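Local coordinates for chitinase (Thermococcus kodakarensis KOD1, PDB 5DHE), which probably binds chitin through this non-catalytic beta-sandwich domain and belongs to an enzyme that hydrolyses the polysaccharide, at residues V37-G42 with S82-A87. Sequence-based numbering, arbitrary orientation.
Sequences VKLKDG and SEPVEA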
loop_
_atom_site.group_PDB
_atom_site.type_symbol
_atom_site.label_atom_id
_atom_site.label_comp_id
_atom_site.label_asym_id
_atom_site.label_seq_id
_atom_site.Cartn_x
_atom_site.Cartn_y
_atom_site.Cartn_z
ATOM N N VAL A 37 3.513 -2.880 -3.769
ATOM C CA VAL A 37 2.985 -2.034 -4.832
ATOM C C VAL A 37 3.702 -2.243 -6.156
ATOM O O VAL A 37 4.927 -2.236 -6.216
ATOM C CB VAL A 37 3.098 -0.556 -4.413
ATOM C CG1 VAL A 37 2.631 0.369 -5.537
ATOM C CG2 VAL A 37 2.292 -0.335 -3.145
ATOM N N LYS A 38 2.915 -2.447 -7.209
ATOM C CA LYS A 38 3.448 -2.642 -8.556
ATOM C C LYS A 38 3.370 -1.295 -9.277
ATOM O O LYS A 38 2.282 -0.774 -9.509
ATOM C CB LYS A 38 2.607 -3.676 -9.308
ATOM C CG LYS A 38 3.164 -4.032 -10.667
ATOM C CD LYS A 38 2.272 -5.025 -11.375
ATOM C CE LYS A 38 2.898 -5.452 -12.690
ATOM N NZ LYS A 38 1.942 -6.253 -13.499
ATOM N N LEU A 39 4.530 -0.730 -9.611
ATOM C CA LEU A 39 4.599 0.552 -10.306
ATOM C C LEU A 39 5.013 0.423 -11.765
ATOM O O LEU A 39 5.813 -0.445 -12.120
ATOM C CB LEU A 39 5.624 1.467 -9.642
ATOM C CG LEU A 39 5.337 2.208 -8.355
ATOM C CD1 LEU A 39 6.557 3.076 -8.033
ATOM C CD2 LEU A 39 4.104 3.081 -8.524
ATOM N N LYS A 40 4.495 1.315 -12.597
ATOM C CA LYS A 40 4.874 1.326 -14.004
ATOM C C LYS A 40 6.350 1.703 -14.075
ATOM O O LYS A 40 6.843 2.471 -13.242
ATOM C CB LYS A 40 4.061 2.371 -14.769
ATOM C CG LYS A 40 2.602 2.045 -14.913
ATOM C CD LYS A 40 1.924 3.031 -15.853
ATOM C CE LYS A 40 0.465 2.665 -16.072
ATOM N NZ LYS A 40 0.319 1.278 -16.607
ATOM N N ASP A 41 7.058 1.164 -15.063
ATOM C CA ASP A 41 8.472 1.490 -15.223
ATOM C C ASP A 41 8.636 3.006 -15.399
ATOM O O ASP A 41 7.814 3.665 -16.039
ATOM C CB ASP A 41 9.064 0.810 -16.468
ATOM C CG ASP A 41 9.323 -0.671 -16.269
ATOM O OD1 ASP A 41 9.420 -1.120 -15.110
ATOM O OD2 ASP A 41 9.446 -1.377 -17.296
ATOM N N GLY A 42 9.699 3.559 -14.821
ATOM C CA GLY A 42 9.943 4.980 -14.969
ATOM C C GLY A 42 9.368 5.846 -13.870
ATOM O O GLY A 42 9.666 7.047 -13.810
ATOM N N SER A 82 1.345 9.846 -14.052
ATOM C CA SER A 82 -0.113 9.718 -14.027
ATOM C C SER A 82 -0.550 8.280 -13.776
ATOM O O SER A 82 -0.277 7.413 -14.592
ATOM C CB SER A 82 -0.676 10.184 -15.377
ATOM O OG SER A 82 -2.087 10.037 -15.432
ATOM N N GLU A 83 -1.215 8.042 -12.646
ATOM C CA GLU A 83 -1.693 6.706 -12.288
ATOM C C GLU A 83 -0.654 5.609 -12.534
ATOM O O GLU A 83 -0.914 4.623 -13.239
ATOM C CB GLU A 83 -2.985 6.409 -13.057
ATOM C CG GLU A 83 -4.118 7.338 -12.649
ATOM C CD GLU A 83 -5.425 7.004 -13.335
ATOM O OE1 GLU A 83 -5.825 5.827 -13.289
ATOM O OE2 GLU A 83 -6.053 7.917 -13.909
ATOM N N PRO A 84 0.529 5.735 -11.916
ATOM C CA PRO A 84 1.596 4.744 -12.092
ATOM C C PRO A 84 1.395 3.433 -11.351
ATOM O O PRO A 84 2.006 2.423 -11.690
ATOM C CB PRO A 84 2.840 5.492 -11.617
ATOM C CG PRO A 84 2.299 6.331 -10.516
ATOM C CD PRO A 84 1.004 6.872 -11.102
ATOM N N VAL A 85 0.539 3.430 -10.338
ATOM C CA VAL A 85 0.316 2.189 -9.612
ATOM C C VAL A 85 -0.623 1.283 -10.400
ATOM O O VAL A 85 -1.748 1.655 -10.737
ATOM C CB VAL A 85 -0.259 2.453 -8.207
ATOM C CG1 VAL A 85 -0.595 1.118 -7.511
ATOM C CG2 VAL A 85 0.768 3.214 -7.374
ATOM N N GLU A 86 -0.151 0.079 -10.684
ATOM C CA GLU A 86 -0.938 -0.893 -11.435
ATOM C C GLU A 86 -1.649 -1.853 -10.488
ATOM O O GLU A 86 -2.689 -2.421 -10.841
ATOM C CB GLU A 86 -0.023 -1.672 -12.380
ATOM C CG GLU A 86 0.609 -0.799 -13.461
ATOM C CD GLU A 86 1.562 -1.572 -14.349
ATOM O OE1 GLU A 86 2.383 -2.341 -13.816
ATOM O OE2 GLU A 86 1.493 -1.404 -15.584
ATOM N N ALA A 87 -1.098 -2.034 -9.291
ATOM C CA ALA A 87 -1.711 -2.939 -8.329
ATOM C C ALA A 87 -1.096 -2.813 -6.955
ATOM O O ALA A 87 0.055 -2.404 -6.826
ATOM C CB ALA A 87 -1.567 -4.386 -8.806
HETATM O O HOH W 1 5.049 -2.166 -14.171
#
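Glu86, with CG anti to its carbonyl carbon (chi1 -65°) and the chain extended beyond, and Lys40, with a final bend (chi4 -57°) that turns NZ toward Glu86 OE2, meet at a beta bulge where strands 34-39 and 85-92 of the antiparallel sandwich pair. The evidence for the bulge is the register: Lys38 faces Ala87 as a hydrogen-bonded pair and Leu39 faces Val85 as a non-hydrogen-bonded one, which leaves Glu86 as the extra residue. Lys38 N donates to Ala87 O at 2.9 Å, almost straight, and Lys38 O accepts from Glu86 N at 2.8 Å. Past the strand end, Lys40 N reaches Pro84 O in a more bent bond (149° at the hydrogen).

The bond to CB of Glu86 points toward the opposite strand, and its carboxylate lies between two lysines. Lys40 NZ meets OE2 of Glu86 at 3.1 Å, on the anti side and somewhat out of the carboxylate plane, while the extended chain of Lys38 passes Glu86 OE1 and its NZ makes a long salt bridge to the same oxygen. The two positive charges probably stabilise the carboxylate.

On the inner face, Leu39 CD2 packs on Val85 CG2 at 3.5 Å, and the Val37 and Val85 side chains cross at about a right angle, CG1 to CG1 at 3.9 Å; Phe77 and Ala79 of strand 72-80 line this layer from the facing sheet. On the Glu86 side, by contrast, a water donates both to Leu39 O, at 2.8 Å, and to Glu86 OE1, at 2.7 Å.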